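Local coordinates for protein spectinomycin phosphotransferase (Legionella pneumophila, PDB 3I0Q) that probably transfers a phosphate group from a nucleotide to spectinomycin, as a member of the aminoglycoside phosphotransferase family related to protein kinases, at residues A[50-55]-A[98-103]; A[55-60]-A[92-97]; A[76-81]-A[227-232]. All coordinates share one frame; numbering follows the deposited sequence.

Contact 1 (A[50-55]-A[98-103]); sequences FIKLKY and IAYPFI. With AMP (adenosine monophosphate), chain B.
Phe50 and Tyr100 form a hydrogen-bonded antiparallel pair, flanked by the non-hydrogen-bonded pair Ile51-Ala99, in strands 50-53 and 98-101, whose axes approach to 4.6 Å, with N-to-C directions at 163°. The straightest bond is Phe50 N to Tyr100 O (2.6 Å, 165° at the hydrogen); the return bond from Tyr100 N to Phe50 O is weak. Phe50, Lys52, Ile98 and Tyr100 share the face of the sheet that looks toward the nucleotide. With CG anti to the backbone nitrogen (chi1 172°), the Phe50 ring lies flat against the adenine of AMP, whose C5 sits 3.5 Å above the ring centre. Phe102 CD1 meets Phe50 CB at 3.5 Å, and the Phe102 ring turns a face to AMP C2. Two backbone groups read the adenine rim: Ile103 N donates to AMP N1 (3.0 Å), and AMP N6 donates to Pro101 O (3.2 Å), the hinge pattern of kinase-like folds. The extended chain of Lys52 passes Tyr100, with Lys52 CE 3.5 Å from Tyr100 CE1, and one water joins Lys52 NZ to Tyr100 OH. That lysine, an ADP-binding residue, heads toward the phosphate end of the site. Strand 49-53 is the middle of three: strand 38-40 pairs along its other edge, bringing Ala39 against Phe50, while helix 8-19 packs Leu15 on Ile51 and Tyr19 on Ala99 across the opposite face.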
loop_
_atom_site.group_PDB
_atom_site.type_symbol
_atom_site.label_atom_id
_atom_site.label_comp_id
_atom_site.label_asym_id
_atom_site.label_seq_id
_atom_site.Cartn_x
_atom_site.Cartn_y
_atom_site.Cartn_z
ATOM N N PHE A 50 -1.669 19.525 1.186
ATOM C CA PHE A 50 -1.179 18.491 0.300
ATOM C C PHE A 50 -2.382 18.218 -0.597
ATOM O O PHE A 50 -3.421 17.764 -0.119
ATOM C CB PHE A 50 -0.781 17.273 1.135
ATOM C CG PHE A 50 -0.423 16.056 0.334
ATOM C CD1 PHE A 50 -1.410 15.198 -0.132
ATOM C CD2 PHE A 50 0.897 15.771 0.032
ATOM C CE1 PHE A 50 -1.083 14.072 -0.894
ATOM C CE2 PHE A 50 1.230 14.640 -0.737
ATOM C CZ PHE A 50 0.236 13.795 -1.197
ATOM N N ILE A 51 -2.248 18.521 -1.889
ATOM C CA ILE A 51 -3.336 18.350 -2.859
ATOM C C ILE A 51 -3.133 17.146 -3.776
ATOM O O ILE A 51 -2.021 16.683 -3.947
ATOM C CB ILE A 51 -3.458 19.606 -3.751
ATOM C CG1 ILE A 51 -2.747 20.800 -3.093
ATOM C CG2 ILE A 51 -4.928 19.922 -4.019
ATOM C CD1 ILE A 51 -3.339 21.250 -1.793
ATOM N N LYS A 52 -4.195 16.633 -4.376
ATOM C CA LYS A 52 -4.038 15.488 -5.279
ATOM C C LYS A 52 -4.892 15.628 -6.533
ATOM O O LYS A 52 -6.108 15.492 -6.471
ATOM C CB LYS A 52 -4.433 14.171 -4.607
ATOM C CG LYS A 52 -3.551 13.679 -3.484
ATOM C CD LYS A 52 -4.127 12.373 -2.915
ATOM C CE LYS A 52 -3.323 11.839 -1.731
ATOM N NZ LYS A 52 -3.834 10.530 -1.234
ATOM N N LEU A 53 -4.266 15.888 -7.673
ATOM C CA LEU A 53 -5.018 16.005 -8.909
ATOM C C LEU A 53 -4.987 14.617 -9.536
ATOM O O LEU A 53 -3.906 14.083 -9.807
ATOM C CB LEU A 53 -4.357 17.020 -9.843
ATOM C CG LEU A 53 -3.891 18.369 -9.284
ATOM C CD1 LEU A 53 -3.771 19.356 -10.447
ATOM C CD2 LEU A 53 -4.872 18.893 -8.239
ATOM N N LYS A 54 -6.156 14.023 -9.754
ATOM C CA LYS A 54 -6.220 12.684 -10.334
ATOM C C LYS A 54 -7.033 12.660 -11.623
ATOM O O LYS A 54 -8.247 12.878 -11.586
ATOM C CB LYS A 54 -6.837 11.707 -9.326
ATOM C CG LYS A 54 -6.084 11.579 -7.996
ATOM C CD LYS A 54 -6.641 10.437 -7.151
ATOM C CE LYS A 54 -5.684 10.046 -6.023
ATOM N NZ LYS A 54 -6.067 8.782 -5.297
ATOM N N TYR A 55 -6.373 12.388 -12.755
ATOM C CA TYR A 55 -7.048 12.341 -14.060
ATOM C C TYR A 55 -8.100 11.249 -14.170
ATOM O O TYR A 55 -7.831 10.078 -13.897
ATOM C CB TYR A 55 -6.045 12.160 -15.203
ATOM C CG TYR A 55 -6.685 11.753 -16.532
ATOM C CD1 TYR A 55 -7.744 12.485 -17.081
ATOM C CD2 TYR A 55 -6.231 10.628 -17.237
ATOM C CE1 TYR A 55 -8.337 12.109 -18.296
ATOM C CE2 TYR A 55 -6.816 10.244 -18.454
ATOM C CZ TYR A 55 -7.867 10.990 -18.975
ATOM O OH TYR A 55 -8.446 10.623 -20.172
ATOM N N ILE A 98 -8.399 16.664 -4.547
ATOM C CA ILE A 98 -8.452 16.265 -3.150
ATOM C C ILE A 98 -7.402 16.995 -2.343
ATOM O O ILE A 98 -6.199 16.851 -2.586
ATOM C CB ILE A 98 -8.198 14.756 -2.940
ATOM C CG1 ILE A 98 -9.154 13.917 -3.777
ATOM C CG2 ILE A 98 -8.434 14.407 -1.488
ATOM C CD1 ILE A 98 -9.012 12.427 -3.518
ATOM N N ALA A 99 -7.851 17.776 -1.374
ATOM C CA ALA A 99 -6.923 18.495 -0.531
ATOM C C ALA A 99 -6.813 17.768 0.799
ATOM O O ALA A 99 -7.759 17.098 1.238
ATOM C CB ALA A 99 -7.409 19.914 -0.319
ATOM N N TYR A 100 -5.645 17.878 1.417
ATOM C CA TYR A 100 -5.389 17.271 2.718
ATOM C C TYR A 100 -4.451 18.227 3.378
ATOM O O TYR A 100 -3.680 18.901 2.701
ATOM C CB TYR A 100 -4.640 15.939 2.630
ATOM C CG TYR A 100 -5.368 14.781 1.990
ATOM C CD1 TYR A 100 -5.237 14.526 0.632
ATOM C CD2 TYR A 100 -6.164 13.918 2.749
ATOM C CE1 TYR A 100 -5.877 13.439 0.041
ATOM C CE2 TYR A 100 -6.808 12.831 2.168
ATOM C CZ TYR A 100 -6.662 12.601 0.809
ATOM O OH TYR A 100 -7.326 11.568 0.185
ATOM N N PRO A 101 -4.503 18.320 4.706
ATOM C CA PRO A 101 -3.574 19.240 5.369
ATOM C C PRO A 101 -2.183 18.616 5.142
ATOM O O PRO A 101 -2.092 17.425 4.843
ATOM C CB PRO A 101 -4.033 19.186 6.821
ATOM C CG PRO A 101 -4.536 17.750 6.955
ATOM C CD PRO A 101 -5.315 17.569 5.680
ATOM N N PHE A 102 -1.104 19.381 5.277
ATOM C CA PHE A 102 0.203 18.787 5.016
ATOM C C PHE A 102 0.905 18.235 6.235
ATOM O O PHE A 102 1.211 18.975 7.158
ATOM C CB PHE A 102 1.139 19.780 4.318
ATOM C CG PHE A 102 2.288 19.114 3.605
ATOM C CD1 PHE A 102 2.190 18.772 2.264
ATOM C CD2 PHE A 102 3.449 18.763 4.292
ATOM C CE1 PHE A 102 3.229 18.090 1.622
ATOM C CE2 PHE A 102 4.483 18.080 3.650
ATOM C CZ PHE A 102 4.366 17.748 2.316
ATOM N N ILE A 103 1.181 16.934 6.219
ATOM C CA ILE A 103 1.863 16.289 7.334
ATOM C C ILE A 103 3.355 16.152 7.099
ATOM O O ILE A 103 3.802 15.272 6.369
ATOM C CB ILE A 103 1.283 14.891 7.627
ATOM C CG1 ILE A 103 -0.004 15.028 8.432
ATOM C CG2 ILE A 103 2.271 14.063 8.437
ATOM C CD1 ILE A 103 -0.938 16.091 7.902
HETATM P P AMP B . -0.052 8.056 -1.227
HETATM O O1P AMP B . 0.175 6.944 -2.193
HETATM O O2P AMP B . -0.055 9.451 -2.044
HETATM O O3P AMP B . -1.259 8.048 -0.347
HETATM O "O5'" AMP B . 1.268 8.206 -0.307
HETATM C "C5'" AMP B . 2.584 8.177 -0.882
HETATM C "C4'" AMP B . 3.476 9.273 -0.286
HETATM O "O4'" AMP B . 2.851 10.554 -0.351
HETATM C "C3'" AMP B . 3.802 9.101 1.194
HETATM O "O3'" AMP B . 5.048 8.392 1.311
HETATM C "C2'" AMP B . 3.997 10.564 1.648
HETATM O "O2'" AMP B . 5.363 10.943 1.406
HETATM C "C1'" AMP B . 3.089 11.428 0.760
HETATM N N9 AMP B . 1.846 11.962 1.398
HETATM C C8 AMP B . 0.572 11.441 1.341
HETATM N N7 AMP B . -0.320 12.128 1.995
HETATM C C5 AMP B . 0.394 13.185 2.533
HETATM C C6 AMP B . 0.018 14.304 3.360
HETATM N N6 AMP B . -1.233 14.507 3.780
HETATM N N1 AMP B . 0.995 15.189 3.725
HETATM C C2 AMP B . 2.260 14.984 3.298
HETATM N N3 AMP B . 2.727 13.981 2.526
HETATM C C4 AMP B . 1.727 13.104 2.177
HETATM O O HOH W 1 -6.700 10.602 -2.351
#

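Contact 2 (A[55-60]-A[92-97]); sequences YGYHDE and LKHFKI
The ring of Tyr55 receives Phe95 CE1 at its edge, near the ring plane, but the Phe95 ring rests mainly on backbone: Phe95 CE1 lies 3.3 Å from Tyr55 CA and Phe95 CD1 3.8 Å from Gly56 N, with Tyr55 CB next. With its CG anti to the backbone nitrogen (chi1 -165°), the Phe95 ring swings back toward the other loop although its CB points away. The rings of Tyr57 and His94 form an oblique pair, centroids 5.6 Å apart and planes at 34°. The two side chains run side by side in the same direction; Tyr57 CE1 meets His94 CB at 3.5 Å, while CB, CG and CD1 of Tyr57 lie against the His94 carbonyl oxygen. The His58 ring turns to its own loop, where Gly56 C sits over one face, offset toward the rim. Gly56 itself has a positive phi of 74°, a backbone shape that glycine adopts readily. Beyond the rings the chemistry turns ionic. Lys96 points into the 55-60 loop, its chain bent at chi2 and chi3, and Lys96 NZ makes a salt bridge to Glu60 OE2 at 3.3 Å, the two side chains crossing at about a right angle. Phe89 touches both partners. Here the strand pairing has given way to contacts between side chains and backbone. In the kinase-like N-terminal lobe, the 55-60 loop links the strand carrying Lys52 to helix 63-71, consistent with the strand-to-helix-C linker of protein kinases, and the 92-97 loop leads into the strand before the hinge.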
loop_
_atom_site.group_PDB
_atom_site.type_symbol
_atom_site.label_atom_id
_atom_site.label_comp_id
_atom_site.label_asym_id
_atom_site.label_seq_id
_atom_site.Cartn_x
_atom_site.Cartn_y
_atom_site.Cartn_z
ATOM N N TYR A 55 -6.373 12.388 -12.755
ATOM C CA TYR A 55 -7.048 12.341 -14.060
ATOM C C TYR A 55 -8.100 11.249 -14.170
ATOM O O TYR A 55 -7.831 10.078 -13.897
ATOM C CB TYR A 55 -6.045 12.160 -15.203
ATOM C CG TYR A 55 -6.685 11.753 -16.532
ATOM C CD1 TYR A 55 -7.744 12.485 -17.081
ATOM C CD2 TYR A 55 -6.231 10.628 -17.237
ATOM C CE1 TYR A 55 -8.337 12.109 -18.296
ATOM C CE2 TYR A 55 -6.816 10.244 -18.454
ATOM C CZ TYR A 55 -7.867 10.990 -18.975
ATOM O OH TYR A 55 -8.446 10.623 -20.172
ATOM N N GLY A 56 -9.293 11.645 -14.606
ATOM C CA GLY A 56 -10.388 10.706 -14.748
ATOM C C GLY A 56 -10.938 10.327 -13.387
ATOM O O GLY A 56 -10.191 10.225 -12.411
ATOM N N TYR A 57 -12.248 10.127 -13.310
ATOM C CA TYR A 57 -12.877 9.750 -12.052
ATOM C C TYR A 57 -12.633 8.272 -11.718
ATOM O O TYR A 57 -13.202 7.375 -12.351
ATOM C CB TYR A 57 -14.386 10.064 -12.090
ATOM C CG TYR A 57 -15.055 9.945 -13.453
ATOM C CD1 TYR A 57 -14.621 10.714 -14.539
ATOM C CD2 TYR A 57 -16.139 9.087 -13.648
ATOM C CE1 TYR A 57 -15.248 10.629 -15.782
ATOM C CE2 TYR A 57 -16.774 8.998 -14.888
ATOM C CZ TYR A 57 -16.324 9.772 -15.950
ATOM O OH TYR A 57 -16.950 9.693 -17.177
ATOM N N HIS A 58 -11.774 8.032 -10.724
ATOM C CA HIS A 58 -11.439 6.673 -10.291
ATOM C C HIS A 58 -11.539 6.430 -8.782
ATOM O O HIS A 58 -11.708 7.367 -7.987
ATOM C CB HIS A 58 -10.035 6.294 -10.770
ATOM C CG HIS A 58 -9.898 6.283 -12.257
ATOM N ND1 HIS A 58 -10.859 5.744 -13.086
ATOM C CD2 HIS A 58 -8.919 6.750 -13.067
ATOM C CE1 HIS A 58 -10.480 5.883 -14.343
ATOM N NE2 HIS A 58 -9.306 6.491 -14.360
ATOM N N ASP A 59 -11.420 5.157 -8.406
ATOM C CA ASP A 59 -11.513 4.706 -7.019
ATOM C C ASP A 59 -12.178 5.684 -6.050
ATOM O O ASP A 59 -11.523 6.439 -5.327
ATOM C CB ASP A 59 -10.132 4.273 -6.493
ATOM C CG ASP A 59 -9.057 5.317 -6.710
ATOM O OD1 ASP A 59 -7.874 5.010 -6.442
ATOM O OD2 ASP A 59 -9.387 6.440 -7.143
ATOM N N GLU A 60 -13.503 5.671 -6.068
ATOM C CA GLU A 60 -14.297 6.503 -5.183
ATOM C C GLU A 60 -14.517 5.546 -4.013
ATOM O O GLU A 60 -14.978 5.922 -2.931
ATOM C CB GLU A 60 -15.616 6.857 -5.875
ATOM C CG GLU A 60 -16.393 7.996 -5.236
ATOM C CD GLU A 60 -17.331 8.695 -6.217
ATOM O OE1 GLU A 60 -18.267 8.049 -6.743
ATOM O OE2 GLU A 60 -17.118 9.901 -6.464
ATOM N N LEU A 92 -15.330 18.617 -10.294
ATOM C CA LEU A 92 -15.419 19.633 -11.333
ATOM C C LEU A 92 -15.702 18.945 -12.683
ATOM O O LEU A 92 -14.786 18.665 -13.467
ATOM C CB LEU A 92 -14.122 20.472 -11.374
ATOM C CG LEU A 92 -12.705 19.877 -11.406
ATOM C CD1 LEU A 92 -12.377 19.344 -12.776
ATOM C CD2 LEU A 92 -11.701 20.965 -11.045
ATOM N N LYS A 93 -16.984 18.659 -12.929
ATOM C CA LYS A 93 -17.426 17.989 -14.156
ATOM C C LYS A 93 -16.689 16.670 -14.430
ATOM O O LYS A 93 -15.832 16.594 -15.322
ATOM C CB LYS A 93 -17.287 18.926 -15.367
ATOM C CG LYS A 93 -18.533 19.744 -15.681
ATOM C CD LYS A 93 -18.940 20.651 -14.529
ATOM C CE LYS A 93 -20.219 21.411 -14.862
ATOM N NZ LYS A 93 -20.595 22.396 -13.809
ATOM N N HIS A 94 -17.038 15.643 -13.651
ATOM C CA HIS A 94 -16.472 14.289 -13.758
ATOM C C HIS A 94 -15.100 14.075 -13.091
ATOM O O HIS A 94 -14.917 13.099 -12.363
ATOM C CB HIS A 94 -16.403 13.853 -15.234
ATOM C CG HIS A 94 -17.670 14.094 -16.007
ATOM N ND1 HIS A 94 -18.917 13.741 -15.533
ATOM C CD2 HIS A 94 -17.876 14.640 -17.231
ATOM C CE1 HIS A 94 -19.834 14.059 -16.430
ATOM N NE2 HIS A 94 -19.229 14.604 -17.471
ATOM N N PHE A 95 -14.158 14.989 -13.340
ATOM C CA PHE A 95 -12.776 14.950 -12.810
ATOM C C PHE A 95 -12.661 14.733 -11.287
ATOM O O PHE A 95 -13.578 14.171 -10.671
ATOM C CB PHE A 95 -12.060 16.252 -13.206
ATOM C CG PHE A 95 -10.562 16.214 -13.050
ATOM C CD1 PHE A 95 -9.797 15.314 -13.775
ATOM C CD2 PHE A 95 -9.917 17.119 -12.212
ATOM C CE1 PHE A 95 -8.415 15.323 -13.667
ATOM C CE2 PHE A 95 -8.540 17.132 -12.101
ATOM C CZ PHE A 95 -7.788 16.235 -12.829
ATOM N N LYS A 96 -11.539 15.176 -10.688
ATOM C CA LYS A 96 -11.306 15.007 -9.244
ATOM C C LYS A 96 -10.115 15.780 -8.626
ATOM O O LYS A 96 -9.001 15.753 -9.150
ATOM C CB LYS A 96 -11.125 13.512 -8.941
ATOM C CG LYS A 96 -11.184 13.132 -7.466
ATOM C CD LYS A 96 -12.512 12.460 -7.105
ATOM C CE LYS A 96 -12.692 11.105 -7.801
ATOM N NZ LYS A 96 -13.990 10.440 -7.462
ATOM N N ILE A 97 -10.376 16.463 -7.508
ATOM C CA ILE A 97 -9.360 17.197 -6.738
ATOM C C ILE A 97 -9.510 16.764 -5.267
ATOM O O ILE A 97 -10.621 16.517 -4.794
ATOM C CB ILE A 97 -9.551 18.729 -6.760
ATOM C CG1 ILE A 97 -9.400 19.280 -8.167
ATOM C CG2 ILE A 97 -8.509 19.386 -5.871
ATOM C CD1 ILE A 97 -9.415 20.802 -8.192
#

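Contact 3 (A[76-81]-A[227-232]); sequences EIIFPI and YIIDWD. With AMP (adenosine monophosphate), chain B.
This is a buried junction beside the nucleotide, where the loop following helix 63-71 meets strand 226-228 and the metal-site turn after it. A single backbone hydrogen bond pins the two chains: Ile228 N donates to Glu76 O at 2.8 Å, nearly straight at 168°. The rest is apolar. Ile78 crosses Tyr227 at about a right angle, and Ile78 CG1 lies 3.5 Å from Tyr227 CD1; the Ile78 side chain runs alongside that of Ile229, Ile78 CD1 reaching Ile229 CG2 at 3.8 Å. The same Ile78 CD1 lies 3.8 Å from AMP N6, which makes this branch part of the wall of the adenine pocket. In Ile229, CG1 sits between the backbone nitrogen and the carbonyl carbon (chi1 72°), which sends CD1 to the ribose, 3.5 Å from AMP C3', and leaves CG2 to meet Ile78. Ile77 sends CD1 across Trp231, 3.5 Å from Trp231 CE2, and the same Ile77 CD1 touches Ile228 CB (4.1 Å). Trp231 NE1 makes a weak bond to Ile228 O, and its ring meets His210 edge-to-face; helices 63-71 and 115-130 close round it through Ile66 and Ile128. Asp230 OD2 lies 2.9 Å from AMP O1P. Asp230, a magnesium ligand as is Asn217, occupies a place consistent with that of the DFG aspartate of protein kinases.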
loop_
_atom_site.group_PDB
_atom_site.type_symbol
_atom_site.label_atom_id
_atom_site.label_comp_id
_atom_site.label_asym_id
_atom_site.label_seq_id
_atom_site.Cartn_x
_atom_site.Cartn_y
_atom_site.Cartn_z
ATOM N N GLU A 76 -5.659 8.277 13.389
ATOM C CA GLU A 76 -4.513 7.962 12.562
ATOM C C GLU A 76 -4.806 7.864 11.081
ATOM O O GLU A 76 -4.105 7.168 10.347
ATOM C CB GLU A 76 -3.863 6.678 13.046
ATOM C CG GLU A 76 -3.297 6.762 14.455
ATOM C CD GLU A 76 -4.369 6.667 15.526
ATOM O OE1 GLU A 76 -5.437 6.073 15.250
ATOM O OE2 GLU A 76 -4.132 7.165 16.643
ATOM N N ILE A 77 -5.844 8.567 10.648
ATOM C CA ILE A 77 -6.238 8.607 9.247
ATOM C C ILE A 77 -6.360 10.069 8.828
ATOM O O ILE A 77 -7.248 10.781 9.302
ATOM C CB ILE A 77 -7.593 7.923 9.033
ATOM C CG1 ILE A 77 -7.422 6.408 9.132
ATOM C CG2 ILE A 77 -8.206 8.371 7.706
ATOM C CD1 ILE A 77 -6.437 5.822 8.160
ATOM N N ILE A 78 -5.472 10.519 7.945
ATOM C CA ILE A 78 -5.499 11.900 7.486
ATOM C C ILE A 78 -6.829 12.174 6.767
ATOM O O ILE A 78 -7.138 11.516 5.778
ATOM C CB ILE A 78 -4.302 12.177 6.544
ATOM C CG1 ILE A 78 -2.999 11.731 7.223
ATOM C CG2 ILE A 78 -4.210 13.670 6.235
ATOM C CD1 ILE A 78 -1.770 11.810 6.369
ATOM N N PHE A 79 -7.614 13.128 7.275
ATOM C CA PHE A 79 -8.917 13.455 6.694
ATOM C C PHE A 79 -8.835 14.567 5.650
ATOM O O PHE A 79 -8.103 15.535 5.828
ATOM C CB PHE A 79 -9.900 13.877 7.796
ATOM C CG PHE A 79 -11.341 13.689 7.416
ATOM C CD1 PHE A 79 -11.855 12.401 7.202
ATOM C CD2 PHE A 79 -12.165 14.788 7.196
ATOM C CE1 PHE A 79 -13.146 12.211 6.770
ATOM C CE2 PHE A 79 -13.473 14.607 6.759
ATOM C CZ PHE A 79 -13.967 13.316 6.542
ATOM N N PRO A 80 -9.603 14.453 4.553
ATOM C CA PRO A 80 -9.581 15.477 3.498
ATOM C C PRO A 80 -10.102 16.820 3.989
ATOM O O PRO A 80 -10.663 16.924 5.081
ATOM C CB PRO A 80 -10.492 14.898 2.411
ATOM C CG PRO A 80 -10.502 13.410 2.696
ATOM C CD PRO A 80 -10.524 13.360 4.202
ATOM N N ILE A 81 -9.914 17.855 3.184
ATOM C CA ILE A 81 -10.409 19.168 3.552
ATOM C C ILE A 81 -11.675 19.453 2.765
ATOM O O ILE A 81 -11.744 19.178 1.567
ATOM C CB ILE A 81 -9.389 20.255 3.264
ATOM C CG1 ILE A 81 -8.234 20.137 4.261
ATOM C CG2 ILE A 81 -10.085 21.614 3.284
ATOM C CD1 ILE A 81 -7.533 21.437 4.556
ATOM N N TYR A 227 0.323 8.158 11.167
ATOM C CA TYR A 227 -0.818 8.133 10.260
ATOM C C TYR A 227 -0.685 6.939 9.317
ATOM O O TYR A 227 0.426 6.551 8.954
ATOM C CB TYR A 227 -0.889 9.438 9.440
ATOM C CG TYR A 227 -0.699 10.698 10.255
ATOM C CD1 TYR A 227 -1.765 11.541 10.536
ATOM C CD2 TYR A 227 0.550 11.040 10.755
ATOM C CE1 TYR A 227 -1.597 12.706 11.295
ATOM C CE2 TYR A 227 0.733 12.197 11.513
ATOM C CZ TYR A 227 -0.343 13.035 11.780
ATOM O OH TYR A 227 -0.143 14.207 12.500
ATOM N N ILE A 228 -1.811 6.337 8.949
ATOM C CA ILE A 228 -1.804 5.222 8.019
ATOM C C ILE A 228 -2.368 5.832 6.758
ATOM O O ILE A 228 -3.386 6.531 6.831
ATOM C CB ILE A 228 -2.707 4.085 8.505
ATOM C CG1 ILE A 228 -2.151 3.554 9.839
ATOM C CG2 ILE A 228 -2.846 3.012 7.413
ATOM C CD1 ILE A 228 -2.208 2.036 10.012
ATOM N N ILE A 229 -1.714 5.606 5.611
ATOM C CA ILE A 229 -2.188 6.200 4.369
ATOM C C ILE A 229 -2.451 5.284 3.189
ATOM O O ILE A 229 -2.462 4.075 3.325
ATOM C CB ILE A 229 -1.249 7.322 3.920
ATOM C CG1 ILE A 229 0.067 6.746 3.403
ATOM C CG2 ILE A 229 -1.021 8.288 5.086
ATOM C CD1 ILE A 229 0.994 7.812 2.925
ATOM N N ASP A 230 -2.664 5.880 2.024
ATOM C CA ASP A 230 -2.956 5.134 0.806
ATOM C C ASP A 230 -4.091 4.142 1.045
ATOM O O ASP A 230 -3.861 2.971 1.344
ATOM C CB ASP A 230 -1.720 4.372 0.277
ATOM C CG ASP A 230 -1.596 4.426 -1.273
ATOM O OD1 ASP A 230 -0.869 3.590 -1.887
ATOM O OD2 ASP A 230 -2.222 5.337 -1.880
ATOM N N TRP A 231 -5.323 4.616 0.935
ATOM C CA TRP A 231 -6.458 3.729 1.098
ATOM C C TRP A 231 -7.099 3.565 -0.259
ATOM O O TRP A 231 -8.326 3.559 -0.390
ATOM C CB TRP A 231 -7.474 4.289 2.092
ATOM C CG TRP A 231 -6.968 4.241 3.490
ATOM C CD1 TRP A 231 -6.314 5.230 4.158
ATOM C CD2 TRP A 231 -7.018 3.125 4.377
ATOM N NE1 TRP A 231 -5.956 4.801 5.403
ATOM C CE2 TRP A 231 -6.375 3.509 5.566
ATOM C CE3 TRP A 231 -7.544 1.835 4.281
ATOM C CZ2 TRP A 231 -6.241 2.647 6.663
ATOM C CZ3 TRP A 231 -7.411 0.979 5.373
ATOM C CH2 TRP A 231 -6.765 1.391 6.547
ATOM N N ASP A 232 -6.262 3.426 -1.276
ATOM C CA ASP A 232 -6.766 3.270 -2.618
ATOM C C ASP A 232 -7.368 1.904 -2.850
ATOM O O ASP A 232 -8.408 1.788 -3.506
ATOM C CB ASP A 232 -5.662 3.544 -3.645
ATOM C CG ASP A 232 -5.319 5.015 -3.737
ATOM O OD1 ASP A 232 -6.248 5.831 -3.938
ATOM O OD2 ASP A 232 -4.125 5.363 -3.604
HETATM P P AMP B . -0.052 8.056 -1.227
HETATM O O1P AMP B . 0.175 6.944 -2.193
HETATM O O2P AMP B . -0.055 9.451 -2.044
HETATM O O3P AMP B . -1.259 8.048 -0.347
HETATM O "O5'" AMP B . 1.268 8.206 -0.307
HETATM C "C5'" AMP B . 2.584 8.177 -0.882
HETATM C "C4'" AMP B . 3.476 9.273 -0.286
HETATM O "O4'" AMP B . 2.851 10.554 -0.351
HETATM C "C3'" AMP B . 3.802 9.101 1.194
HETATM O "O3'" AMP B . 5.048 8.392 1.311
HETATM C "C2'" AMP B . 3.997 10.564 1.648
HETATM O "O2'" AMP B . 5.363 10.943 1.406
HETATM C "C1'" AMP B . 3.089 11.428 0.760
HETATM N N9 AMP B . 1.846 11.962 1.398
HETATM C C8 AMP B . 0.572 11.441 1.341
HETATM N N7 AMP B . -0.320 12.128 1.995
HETATM C C5 AMP B . 0.394 13.185 2.533
HETATM C C6 AMP B . 0.018 14.304 3.360
HETATM N N6 AMP B . -1.233 14.507 3.780
HETATM N N1 AMP B . 0.995 15.189 3.725
HETATM C C2 AMP B . 2.260 14.984 3.298
HETATM N N3 AMP B . 2.727 13.981 2.526
HETATM C C4 AMP B . 1.727 13.104 2.177
#

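In the fold
The three contacts step from the protein surface to its interior. Contact 2 is exposed, joins two loops and relies on one salt bridge and oblique ring contacts; it is nested within the chain loop closed by contact 1 and shares Tyr55 with it. Contact 1, partly buried, is strand pairing running on into the adenine-binding loop, whereas contact 3 is buried and almost wholly aliphatic and aromatic. Contacts 1 and 3 both border AMP, the first at the adenine's face and rim, the second beside N6 and toward the phosphate; between them Ala99 O probably bonds to Ile81 N, and Lys54 and Asp232 form a long, weak ion pair. Contacts 2 and 3 approach each other at Asp59 and Asp232, acidic residues close together.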